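Local coordinates for catalytic domain of the nuclear inclusion protein A (nia) (Tobacco etch virus, PDB 1LVM), which acts as a chymotrypsin-like cysteine protease, probably cleaving the viral polyprotein at specific sequences, at residues 51-56 with 217-222; 72-75 with 79-82; 81-86 with 90-95; 195-198 with 203-206. The protein carries 1 engineered substitution. All coordinates share one frame; numbering follows the deposited sequence.

How the interactions relate
Interaction 1 joins residues 51-56, at the end of strand 48-51 and just beyond, to the late hairpin residues 217-222, so it closes a long loop within which the other three contacts nest. Interaction 2 comes next along the chain and closes the short connection between strand 70-74 and strand 81-84. Interaction 3 begins where it ends, sharing Gln-81 and Gln-82, and pairs 81-84 with 91-94 as a hairpin. The chain then builds the six-stranded barrel before interaction 4 closes the turn from helix 194-199 to strand 206-208. That last strand returns to the first sheet, where Gln-205 N bonds to His-83 ND1 and Trp-206 packs on interaction 3.

Interaction 1: residues 51-56 with 217-222; sequences TNKHLF and VLWGGH
Lys-53 opens the 3-10 turn 53-55, two positions after Thr-51 ends strand 48-51, and meets Trp-219 at the end of strand 217-219, where a type I' turn reverses the chain. Gly-220 and Gly-221 supply the positive phi values that this turn needs, and His-222 N bonds back to Trp-219 O at 3.1 Å. No hydrogen bond joins the two segments; one lysine chain and one indole make the contact. The methylenes of the lysine do the touching: Lys-53 CD is 3.7 Å from Trp-219 CH2 and 3.9 Å from Trp-219 CZ2, crossing obliquely at that corner of the six-membered ring. Lys-53 CB is 4.1 Å from Trp-219 CH2. A bend at chi3 (-82°) turns the ammonium end out of the line of the chain, and Lys-53 NZ finishes 5.0 Å from the centre of that ring, close enough for a weak cation-pi attraction at most. Its stronger partners are the carbonyl oxygens of Ile-85 and Arg-88. Lysine suits this place because its apolar stem can lie against an indole while its tip reaches backbone oxygens. Trp-219 also packs on an aromatic side chain of the bound peptide, and His-54 stacks with an aromatic ring of that peptide. Asp-89 is bonded to His-54 N, and Cys-159 touches Asn-52. In this protein the C-terminal hairpin 216-225 thus borders the bound peptide beside an arrangement consistent with the His-Asp-Cys triad of a chymotrypsin-like cysteine protease.

Interaction 2: residues 72-75 with 79-82; sequences FKVK and TLQQ
Val-74 and Leu-80 meet tip to tip with their methyl groups, and these carry most of the contact. Val-74 CG1 is 4.0 Å from Leu-80 CD1 and also 4.0 Å from Leu-80 CD2, so it faces the fork of the leucine. The second valine methyl joins in, with Val-74 CG2 4.1 Å from Leu-80 CD1. Both branches of each side chain therefore take part. The alpha carbons of Val-74 and Leu-80 lie 8.3 Å apart, too far for backbone pairing, and the side chains bridge the gap. Valine, branched at CB, fits the extended backbone at the end of strand 70-74, whereas the longer leucine can reach across from the irregular connection before strand 81-84. The torsions of Leu-80, chi1 -112° and chi2 16°, lie off the staggered positions, so the exact places of its methyls are less certain. At the margin Val-74 CG1 is 4.3 Å from Thr-79 OG1, a loose approach; the hydroxyl has its hydrogen bond with Asn-76 O, inside the connecting turn. Beyond this first shell, Leu-63 on strand 62-67 touches both Val-74 and Leu-80, and Val-74 is placed by its backbone bonding to Leu-63. Ile-93 lies against Leu-80 and Met-95 against Val-74, which extends the apolar cluster toward the next hairpin. Since no hydrogen bond or charge pair crosses between the segments, their attraction is that of dispersion and of hydrocarbon removed from water, which has little directional preference and tolerates small shifts.

Interaction 3: residues 81-86 with 90-95; sequences QQHLID and MIIIRM
Ile-92 O accepts a hydrogen bond from His-83 N at 2.8 Å, in the carbonyl plane, and has a weaker C-H...O contact with Gln-82 CA at 3.3 Å. Ile-92 N returns a bond to His-83 O, also 2.8 Å, which makes His-83 and Ile-92 an antiparallel hydrogen-bonded pair. Towards one end of the strands Arg-94 N donates to Gln-81 O almost straight, with 170° at the hydrogen. A water bridges the other side of this loose pair, accepting from Gln-81 N and donating to Arg-94 O at 2.6 Å. Nearer the turn, Ile-85 N reaches Met-90 O at 3.2 Å. The face bearing Gln-82, Leu-84, Ile-91 and Ile-93 is mostly apolar. On it Ile-91 CG1 stands anti to the backbone N (chi1 -170°), which carries Ile-91 CD1 across to Leu-84 CD2 at 3.7 Å and across the side chain of Gln-82, whose OE1 accepts from Trp-210 N. Beside the turn Ile-85 and Met-90 run side by side, with Ile-85 CG1 3.7 Å from Met-90 CB. The face of His-83 and Ile-92 lies against Leu-197 and Trp-206. Histidine suits it because the imidazole gives an edge to Ile-85 CD1 and a nitrogen, ND1, that bonds with Gln-205 N, while the beta-branched isoleucines favour the extended chain. Arg-94 and Gln-81 lie alongside each other near the rim. This is an antiparallel beta hairpin of the N-terminal sheet; in chymotrypsin-like proteases the corresponding turn carries the triad aspartate, consistent with its place here beside the segment of His-54.

Interaction 4: residues 195-198 with 203-206; sequences MELL and AQQW
The polar link from helix to loop runs from Gln-204 to Leu-197. Gln-204 NE2 donates to Leu-197 O at 2.9 Å, with 171° at the hydrogen; the acceptor lies in the plane of the amide, and the donor approaches almost head-on to the carbonyl. A water accepts from Gln-204 NE2 at 3.0 Å and donates to Leu-198 O at 3.2 Å, so the amide reaches two successive carbonyls of the final helical turn, one directly and one through water. The oxygen of the same amide, Gln-204 OE1, accepts from Trp-206 NE1 at 3.2 Å, the donor tilted 27° from the carbonyl plane. These partners on both its N-H and its oxygen favour one orientation of the amide, and glutamine suits this place: its extended chain spans from loop to helix and offers both kinds of partner. The apolar contact centres on Leu-197 CD1, which lies 4.0 Å from Ala-203 CB and 3.9 Å from Gln-204 CG. Leu-197 CD1 also comes within 3.4 Å of Ala-203 O, a close van der Waals approach. Alanine is small enough to let the loop draw close to the helix here. The leucine packs as well on His-83, Ile-85 and Ile-92, while Trp-206 lies over the same hairpin. The carbonyls at the C-terminal end of helix 194-199 are thus met by a side-chain amide, in a short loop that leads from the helix to the edge strand 206-208 of the N-terminal sheet.

Interaction 1: residues 51-56 with 217-222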
loop_
_atom_site.group_PDB
_atom_site.type_symbol
_atom_site.label_atom_id
_atom_site.label_comp_id
_atom_site.label_asym_id
_atom_site.label_seq_id
_atom_site.Cartn_x
_atom_site.Cartn_y
_atom_site.Cartn_z
ATOM N N THR A 51 1.544 4.757 -1.574
ATOM C CA THR A 51 0.560 3.939 -2.296
ATOM C C THR A 51 1.198 3.283 -3.524
ATOM O O THR A 51 2.450 3.339 -3.710
ATOM C CB THR A 51 -0.698 4.761 -2.651
ATOM O OG1 THR A 51 -1.705 3.895 -3.176
ATOM C CG2 THR A 51 -0.387 5.893 -3.739
ATOM N N ASN A 52 0.375 2.642 -4.332
ATOM C CA ASN A 52 0.924 1.948 -5.514
ATOM C C ASN A 52 1.241 2.930 -6.643
ATOM O O ASN A 52 0.463 3.828 -6.912
ATOM C CB ASN A 52 -0.123 0.968 -6.068
ATOM C CG ASN A 52 -0.561 -0.039 -5.037
ATOM O OD1 ASN A 52 -1.446 0.235 -4.201
ATOM N ND2 ASN A 52 0.055 -1.220 -5.080
ATOM N N LYS A 53 2.362 2.725 -7.333
ATOM C CA LYS A 53 2.706 3.553 -8.446
ATOM C C LYS A 53 1.613 3.401 -9.536
ATOM O O LYS A 53 1.322 4.372 -10.250
ATOM C CB LYS A 53 4.082 3.077 -8.990
ATOM C CG LYS A 53 4.811 4.059 -9.888
ATOM C CD LYS A 53 6.134 3.469 -10.401
ATOM C CE LYS A 53 7.280 3.612 -9.382
ATOM N NZ LYS A 53 8.497 2.885 -9.895
ATOM N N HIS A 54 0.966 2.236 -9.671
ATOM C CA HIS A 54 -0.002 2.106 -10.753
ATOM C C HIS A 54 -1.252 2.929 -10.572
ATOM O O HIS A 54 -2.082 2.988 -11.443
ATOM C CB HIS A 54 -0.331 0.633 -11.090
ATOM C CG HIS A 54 -1.207 -0.032 -10.104
ATOM N ND1 HIS A 54 -0.699 -0.771 -9.066
ATOM C CD2 HIS A 54 -2.571 -0.055 -9.977
ATOM C CE1 HIS A 54 -1.705 -1.225 -8.350
ATOM N NE2 HIS A 54 -2.856 -0.811 -8.872
ATOM N N LEU A 55 -1.389 3.570 -9.428
ATOM C CA LEU A 55 -2.511 4.499 -9.243
ATOM C C LEU A 55 -2.403 5.572 -10.370
ATOM O O LEU A 55 -3.397 6.186 -10.789
ATOM C CB LEU A 55 -2.318 5.222 -7.887
ATOM C CG LEU A 55 -3.359 6.321 -7.570
ATOM C CD1 LEU A 55 -4.787 5.755 -7.651
ATOM C CD2 LEU A 55 -3.104 6.870 -6.167
ATOM N N PHE A 56 -1.169 5.842 -10.764
ATOM C CA PHE A 56 -0.882 6.879 -11.778
ATOM C C PHE A 56 -0.691 6.385 -13.207
ATOM O O PHE A 56 0.066 6.957 -13.958
ATOM C CB PHE A 56 0.316 7.740 -11.314
ATOM C CG PHE A 56 -0.032 8.597 -10.151
ATOM C CD1 PHE A 56 -0.802 9.742 -10.327
ATOM C CD2 PHE A 56 0.360 8.247 -8.874
ATOM C CE1 PHE A 56 -1.171 10.544 -9.224
ATOM C CE2 PHE A 56 0.002 9.038 -7.757
ATOM C CZ PHE A 56 -0.751 10.173 -7.922
ATOM N N VAL A 217 3.649 -3.705 -17.355
ATOM C CA VAL A 217 4.982 -3.276 -17.014
ATOM C C VAL A 217 5.818 -4.480 -16.583
ATOM O O VAL A 217 5.271 -5.520 -16.210
ATOM C CB VAL A 217 4.941 -2.239 -15.884
ATOM C CG1 VAL A 217 4.409 -2.897 -14.631
ATOM C CG2 VAL A 217 6.300 -1.678 -15.653
ATOM N N LEU A 218 7.137 -4.319 -16.631
ATOM C CA LEU A 218 8.067 -5.402 -16.266
ATOM C C LEU A 218 8.830 -4.976 -15.047
ATOM O O LEU A 218 9.888 -4.342 -15.149
ATOM C CB LEU A 218 9.080 -5.692 -17.393
ATOM C CG LEU A 218 9.585 -7.129 -17.549
ATOM C CD1 LEU A 218 10.024 -7.735 -16.217
ATOM C CD2 LEU A 218 8.457 -7.951 -18.156
ATOM N N TRP A 219 8.279 -5.321 -13.885
ATOM C CA TRP A 219 8.905 -4.997 -12.589
ATOM C C TRP A 219 9.250 -6.249 -11.784
ATOM O O TRP A 219 8.461 -7.187 -11.730
ATOM C CB TRP A 219 7.953 -4.116 -11.744
ATOM C CG TRP A 219 7.695 -2.780 -12.361
ATOM C CD1 TRP A 219 8.474 -2.134 -13.298
ATOM C CD2 TRP A 219 6.636 -1.879 -12.039
ATOM N NE1 TRP A 219 7.955 -0.873 -13.575
ATOM C CE2 TRP A 219 6.829 -0.700 -12.811
ATOM C CE3 TRP A 219 5.539 -1.945 -11.170
ATOM C CZ2 TRP A 219 5.964 0.390 -12.736
ATOM C CZ3 TRP A 219 4.672 -0.832 -11.102
ATOM C CH2 TRP A 219 4.893 0.304 -11.874
ATOM N N GLY A 220 10.439 -6.254 -11.193
ATOM C CA GLY A 220 10.856 -7.342 -10.339
ATOM C C GLY A 220 10.789 -8.712 -10.996
ATOM O O GLY A 220 10.501 -9.697 -10.343
ATOM N N GLY A 221 11.024 -8.775 -12.298
ATOM C CA GLY A 221 11.030 -10.059 -12.980
ATOM C C GLY A 221 9.702 -10.633 -13.378
ATOM O O GLY A 221 9.623 -11.785 -13.800
ATOM N N HIS A 222 8.655 -9.832 -13.252
ATOM C CA HIS A 222 7.291 -10.244 -13.590
ATOM C C HIS A 222 6.688 -9.242 -14.584
ATOM O O HIS A 222 6.940 -8.039 -14.480
ATOM C CB HIS A 222 6.390 -10.210 -12.333
ATOM C CG HIS A 222 6.608 -11.338 -11.357
ATOM N ND1 HIS A 222 5.851 -12.489 -11.386
ATOM C CD2 HIS A 222 7.404 -11.433 -10.249
ATOM C CE1 HIS A 222 6.162 -13.252 -10.344
ATOM N NE2 HIS A 222 7.099 -12.634 -9.642
#

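Interaction 2: residues 72-75 with 79-82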
loop_
_atom_site.group_PDB
_atom_site.type_symbol
_atom_site.label_atom_id
_atom_site.label_comp_id
_atom_site.label_asym_id
_atom_site.label_seq_id
_atom_site.Cartn_x
_atom_site.Cartn_y
_atom_site.Cartn_z
ATOM N N PHE A 72 -11.450 14.352 0.968
ATOM C CA PHE A 72 -10.857 15.523 0.359
ATOM C C PHE A 72 -10.661 15.237 -1.093
ATOM O O PHE A 72 -10.393 14.093 -1.473
ATOM C CB PHE A 72 -9.527 15.830 1.002
ATOM C CG PHE A 72 -9.623 16.008 2.485
ATOM C CD1 PHE A 72 -9.644 14.894 3.339
ATOM C CD2 PHE A 72 -9.758 17.290 3.044
ATOM C CE1 PHE A 72 -9.795 15.054 4.722
ATOM C CE2 PHE A 72 -9.920 17.451 4.466
ATOM C CZ PHE A 72 -9.933 16.333 5.274
ATOM N N LYS A 73 -10.804 16.261 -1.903
ATOM C CA LYS A 73 -10.632 16.072 -3.328
ATOM C C LYS A 73 -9.594 16.990 -3.910
ATOM O O LYS A 73 -9.608 18.202 -3.683
ATOM C CB LYS A 73 -11.957 16.322 -4.039
ATOM C CG LYS A 73 -11.926 15.965 -5.514
ATOM C CD LYS A 73 -13.301 16.322 -6.123
ATOM C CE LYS A 73 -13.562 15.605 -7.449
ATOM N NZ LYS A 73 -14.114 14.232 -7.243
ATOM N N VAL A 74 -8.662 16.392 -4.633
ATOM C CA VAL A 74 -7.617 17.127 -5.325
ATOM C C VAL A 74 -8.203 17.436 -6.697
ATOM O O VAL A 74 -8.509 16.524 -7.464
ATOM C CB VAL A 74 -6.354 16.230 -5.532
ATOM C CG1 VAL A 74 -5.273 16.964 -6.376
ATOM C CG2 VAL A 74 -5.800 15.831 -4.198
ATOM N N LYS A 75 -8.286 18.720 -7.043
ATOM C CA LYS A 75 -8.914 19.086 -8.294
ATOM C C LYS A 75 -8.156 18.749 -9.547
ATOM O O LYS A 75 -8.746 18.473 -10.593
ATOM C CB LYS A 75 -9.229 20.596 -8.267
ATOM C CG LYS A 75 -10.225 20.949 -7.142
ATOM C CD LYS A 75 -10.706 22.402 -7.192
ATOM C CE LYS A 75 -9.569 23.410 -7.012
ATOM N NZ LYS A 75 -10.066 24.824 -6.913
ATOM N N THR A 79 -0.965 18.464 -10.214
ATOM C CA THR A 79 -0.328 19.378 -9.258
ATOM C C THR A 79 0.294 18.640 -8.072
ATOM O O THR A 79 1.058 19.202 -7.272
ATOM C CB THR A 79 -1.366 20.407 -8.691
ATOM O OG1 THR A 79 -2.337 19.739 -7.850
ATOM C CG2 THR A 79 -2.108 21.045 -9.865
ATOM N N LEU A 80 -0.013 17.357 -7.948
ATOM C CA LEU A 80 0.511 16.634 -6.810
ATOM C C LEU A 80 2.011 16.269 -6.927
ATOM O O LEU A 80 2.389 15.641 -7.909
ATOM C CB LEU A 80 -0.315 15.320 -6.709
ATOM C CG LEU A 80 -1.316 14.881 -5.635
ATOM C CD1 LEU A 80 -1.759 16.031 -4.786
ATOM C CD2 LEU A 80 -2.471 14.081 -6.262
ATOM N N GLN A 81 2.825 16.600 -5.931
ATOM C CA GLN A 81 4.198 16.155 -5.914
ATOM C C GLN A 81 4.277 14.639 -5.635
ATOM O O GLN A 81 3.548 14.081 -4.792
ATOM C CB GLN A 81 5.001 16.972 -4.883
ATOM C CG GLN A 81 5.230 18.383 -5.475
ATOM C CD GLN A 81 6.309 19.089 -4.726
ATOM O OE1 GLN A 81 6.174 19.375 -3.535
ATOM N NE2 GLN A 81 7.419 19.342 -5.401
ATOM N N GLN A 82 5.150 13.975 -6.383
ATOM C CA GLN A 82 5.319 12.532 -6.328
ATOM C C GLN A 82 6.797 12.151 -6.175
ATOM O O GLN A 82 7.702 12.795 -6.764
ATOM C CB GLN A 82 4.872 11.943 -7.660
ATOM C CG GLN A 82 3.431 12.219 -8.077
ATOM C CD GLN A 82 3.301 12.083 -9.606
ATOM O OE1 GLN A 82 3.981 12.843 -10.322
ATOM N NE2 GLN A 82 2.504 11.082 -10.118
#

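Interaction 3: residues 81-86 with 90-95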
loop_
_atom_site.group_PDB
_atom_site.type_symbol
_atom_site.label_atom_id
_atom_site.label_comp_id
_atom_site.label_asym_id
_atom_site.label_seq_id
_atom_site.Cartn_x
_atom_site.Cartn_y
_atom_site.Cartn_z
ATOM N N GLN A 81 2.825 16.600 -5.931
ATOM C CA GLN A 81 4.198 16.155 -5.914
ATOM C C GLN A 81 4.277 14.639 -5.635
ATOM O O GLN A 81 3.548 14.081 -4.792
ATOM C CB GLN A 81 5.001 16.972 -4.883
ATOM C CG GLN A 81 5.230 18.383 -5.475
ATOM C CD GLN A 81 6.309 19.089 -4.726
ATOM O OE1 GLN A 81 6.174 19.375 -3.535
ATOM N NE2 GLN A 81 7.419 19.342 -5.401
ATOM N N GLN A 82 5.150 13.975 -6.383
ATOM C CA GLN A 82 5.319 12.532 -6.328
ATOM C C GLN A 82 6.797 12.151 -6.175
ATOM O O GLN A 82 7.702 12.795 -6.764
ATOM C CB GLN A 82 4.872 11.943 -7.660
ATOM C CG GLN A 82 3.431 12.219 -8.077
ATOM C CD GLN A 82 3.301 12.083 -9.606
ATOM O OE1 GLN A 82 3.981 12.843 -10.322
ATOM N NE2 GLN A 82 2.504 11.082 -10.118
ATOM N N HIS A 83 7.041 11.110 -5.396
ATOM C CA HIS A 83 8.392 10.576 -5.285
ATOM C C HIS A 83 8.305 9.109 -5.696
ATOM O O HIS A 83 7.635 8.266 -5.059
ATOM C CB HIS A 83 9.020 10.689 -3.871
ATOM C CG HIS A 83 10.302 9.934 -3.765
ATOM N ND1 HIS A 83 11.541 10.539 -3.756
ATOM C CD2 HIS A 83 10.530 8.609 -3.665
ATOM C CE1 HIS A 83 12.482 9.614 -3.649
ATOM N NE2 HIS A 83 11.896 8.427 -3.588
ATOM N N LEU A 84 8.968 8.784 -6.785
ATOM C CA LEU A 84 8.932 7.396 -7.319
ATOM C C LEU A 84 9.914 6.472 -6.638
ATOM O O LEU A 84 11.028 6.879 -6.378
ATOM C CB LEU A 84 9.313 7.406 -8.823
ATOM C CG LEU A 84 8.512 8.365 -9.690
ATOM C CD1 LEU A 84 9.117 8.509 -11.120
ATOM C CD2 LEU A 84 7.179 7.787 -9.791
ATOM N N ILE A 85 9.492 5.223 -6.365
ATOM C CA ILE A 85 10.377 4.223 -5.824
ATOM C C ILE A 85 10.803 3.362 -7.056
ATOM O O ILE A 85 10.049 2.612 -7.690
ATOM C CB ILE A 85 9.637 3.283 -4.774
ATOM C CG1 ILE A 85 8.917 4.136 -3.690
ATOM C CG2 ILE A 85 10.688 2.334 -4.107
ATOM C CD1 ILE A 85 9.865 4.896 -2.813
ATOM N N ASP A 86 12.052 3.548 -7.417
ATOM C CA ASP A 86 12.669 2.905 -8.563
ATOM C C ASP A 86 12.404 1.399 -8.668
ATOM O O ASP A 86 12.668 0.641 -7.730
ATOM C CB ASP A 86 14.197 3.147 -8.419
ATOM C CG ASP A 86 14.923 3.241 -9.741
ATOM O OD1 ASP A 86 14.322 2.919 -10.782
ATOM O OD2 ASP A 86 16.108 3.647 -9.724
ATOM N N MET A 90 5.517 1.296 -6.193
ATOM C CA MET A 90 5.330 2.122 -4.994
ATOM C C MET A 90 5.643 3.569 -5.267
ATOM O O MET A 90 6.608 3.888 -5.990
ATOM C CB MET A 90 6.245 1.617 -3.816
ATOM C CG MET A 90 5.872 2.274 -2.440
ATOM S SD MET A 90 6.950 1.736 -1.102
ATOM C CE MET A 90 6.063 0.217 -0.727
ATOM N N ILE A 91 4.850 4.471 -4.711
ATOM C CA ILE A 91 5.138 5.887 -4.984
ATOM C C ILE A 91 4.731 6.653 -3.739
ATOM O O ILE A 91 3.916 6.168 -2.955
ATOM C CB ILE A 91 4.240 6.348 -6.220
ATOM C CG1 ILE A 91 4.640 7.766 -6.755
ATOM C CG2 ILE A 91 2.724 6.335 -5.854
ATOM C CD1 ILE A 91 3.886 8.094 -8.054
ATOM N N ILE A 92 5.326 7.818 -3.521
ATOM C CA ILE A 92 4.852 8.603 -2.342
ATOM C C ILE A 92 4.279 9.894 -2.866
ATOM O O ILE A 92 4.907 10.556 -3.683
ATOM C CB ILE A 92 5.978 8.959 -1.364
ATOM C CG1 ILE A 92 6.737 7.701 -0.970
ATOM C CG2 ILE A 92 5.383 9.709 -0.123
ATOM C CD1 ILE A 92 8.062 7.990 -0.184
ATOM N N ILE A 93 3.054 10.198 -2.453
ATOM C CA ILE A 93 2.380 11.466 -2.831
ATOM C C ILE A 93 2.546 12.459 -1.704
ATOM O O ILE A 93 2.341 12.097 -0.511
ATOM C CB ILE A 93 0.901 11.220 -2.921
ATOM C CG1 ILE A 93 0.623 10.177 -3.990
ATOM C CG2 ILE A 93 0.134 12.501 -3.224
ATOM C CD1 ILE A 93 -0.872 9.758 -3.961
ATOM N N ARG A 94 2.931 13.690 -2.028
ATOM C CA ARG A 94 2.991 14.679 -0.953
ATOM C C ARG A 94 1.646 15.426 -1.047
ATOM O O ARG A 94 1.336 16.022 -2.079
ATOM C CB ARG A 94 4.183 15.628 -1.151
ATOM C CG ARG A 94 4.300 16.599 -0.011
ATOM C CD ARG A 94 5.489 17.585 -0.116
ATOM N NE ARG A 94 5.397 18.398 1.085
ATOM C CZ ARG A 94 6.167 18.266 2.159
ATOM N NH1 ARG A 94 7.131 17.362 2.184
ATOM N NH2 ARG A 94 5.925 18.996 3.243
ATOM N N MET A 95 0.832 15.399 -0.000
ATOM C CA MET A 95 -0.433 16.108 -0.065
ATOM C C MET A 95 -0.201 17.628 0.217
ATOM O O MET A 95 0.727 18.018 0.921
ATOM C CB MET A 95 -1.413 15.520 0.957
ATOM C CG MET A 95 -1.796 14.058 0.635
ATOM S SD MET A 95 -2.688 13.934 -0.946
ATOM C CE MET A 95 -4.269 14.670 -0.602
HETATM O O HOH W 1 1.805 18.127 -3.600
#

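Interaction 4: residues 195-198 with 203-206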
loop_
_atom_site.group_PDB
_atom_site.type_symbol
_atom_site.label_atom_id
_atom_site.label_comp_id
_atom_site.label_asym_id
_atom_site.label_seq_id
_atom_site.Cartn_x
_atom_site.Cartn_y
_atom_site.Cartn_z
ATOM N N MET A 195 12.728 4.262 6.060
ATOM C CA MET A 195 12.484 5.265 7.111
ATOM C C MET A 195 13.317 6.514 6.813
ATOM O O MET A 195 12.869 7.639 7.042
ATOM C CB MET A 195 12.830 4.730 8.507
ATOM C CG MET A 195 11.929 3.567 9.013
ATOM S SD MET A 195 10.191 3.916 8.833
ATOM C CE MET A 195 9.970 5.383 9.933
ATOM N N GLU A 196 14.534 6.322 6.309
ATOM C CA GLU A 196 15.379 7.499 5.965
ATOM C C GLU A 196 14.640 8.350 4.906
ATOM O O GLU A 196 14.550 9.584 4.977
ATOM C CB GLU A 196 16.736 7.050 5.371
ATOM C CG GLU A 196 17.759 8.217 5.261
ATOM C CD GLU A 196 18.025 8.795 6.640
ATOM O OE1 GLU A 196 18.271 10.019 6.722
ATOM O OE2 GLU A 196 17.980 8.038 7.646
ATOM N N LEU A 197 14.131 7.667 3.895
ATOM C CA LEU A 197 13.431 8.385 2.828
ATOM C C LEU A 197 12.231 9.184 3.360
ATOM O O LEU A 197 12.001 10.307 2.936
ATOM C CB LEU A 197 12.978 7.379 1.752
ATOM C CG LEU A 197 12.114 7.997 0.637
ATOM C CD1 LEU A 197 12.957 9.082 -0.143
ATOM C CD2 LEU A 197 11.729 6.883 -0.298
ATOM N N LEU A 198 11.458 8.610 4.285
ATOM C CA LEU A 198 10.308 9.337 4.803
ATOM C C LEU A 198 10.616 10.488 5.701
ATOM O O LEU A 198 9.776 11.350 5.855
ATOM C CB LEU A 198 9.361 8.392 5.617
ATOM C CG LEU A 198 8.796 7.189 4.851
ATOM C CD1 LEU A 198 7.995 6.308 5.853
ATOM C CD2 LEU A 198 7.822 7.633 3.740
ATOM N N ALA A 203 16.773 13.113 0.740
ATOM C CA ALA A 203 16.593 11.841 0.049
ATOM C C ALA A 203 15.402 11.799 -0.935
ATOM O O ALA A 203 15.316 10.918 -1.794
ATOM C CB ALA A 203 16.421 10.735 1.116
ATOM N N GLN A 204 14.492 12.759 -0.775
ATOM C CA GLN A 204 13.311 12.820 -1.595
ATOM C C GLN A 204 13.596 13.492 -2.940
ATOM O O GLN A 204 14.425 14.399 -3.007
ATOM C CB GLN A 204 12.230 13.536 -0.817
ATOM C CG GLN A 204 11.864 12.729 0.448
ATOM C CD GLN A 204 11.248 13.584 1.539
ATOM O OE1 GLN A 204 10.918 14.755 1.303
ATOM N NE2 GLN A 204 11.078 13.007 2.759
ATOM N N GLN A 205 12.925 13.021 -3.991
ATOM C CA GLN A 205 13.120 13.550 -5.352
ATOM C C GLN A 205 11.748 13.775 -5.932
ATOM O O GLN A 205 11.196 12.951 -6.670
ATOM C CB GLN A 205 13.923 12.537 -6.158
ATOM C CG GLN A 205 14.387 12.992 -7.503
ATOM C CD GLN A 205 15.343 11.980 -8.092
ATOM O OE1 GLN A 205 16.020 11.269 -7.334
ATOM N NE2 GLN A 205 15.420 11.905 -9.405
ATOM N N TRP A 206 11.208 14.944 -5.630
ATOM C CA TRP A 206 9.857 15.242 -6.046
ATOM C C TRP A 206 9.666 15.669 -7.483
ATOM O O TRP A 206 10.417 16.492 -7.961
ATOM C CB TRP A 206 9.292 16.348 -5.155
ATOM C CG TRP A 206 9.256 15.976 -3.687
ATOM C CD1 TRP A 206 10.128 16.390 -2.693
ATOM C CD2 TRP A 206 8.408 14.986 -3.078
ATOM N NE1 TRP A 206 9.884 15.695 -1.523
ATOM C CE2 TRP A 206 8.834 14.841 -1.726
ATOM C CE3 TRP A 206 7.347 14.213 -3.545
ATOM C CZ2 TRP A 206 8.227 13.956 -0.839
ATOM C CZ3 TRP A 206 6.747 13.300 -2.652
ATOM C CH2 TRP A 206 7.196 13.200 -1.331
HETATM O O HOH W 2 10.277 14.433 5.331
#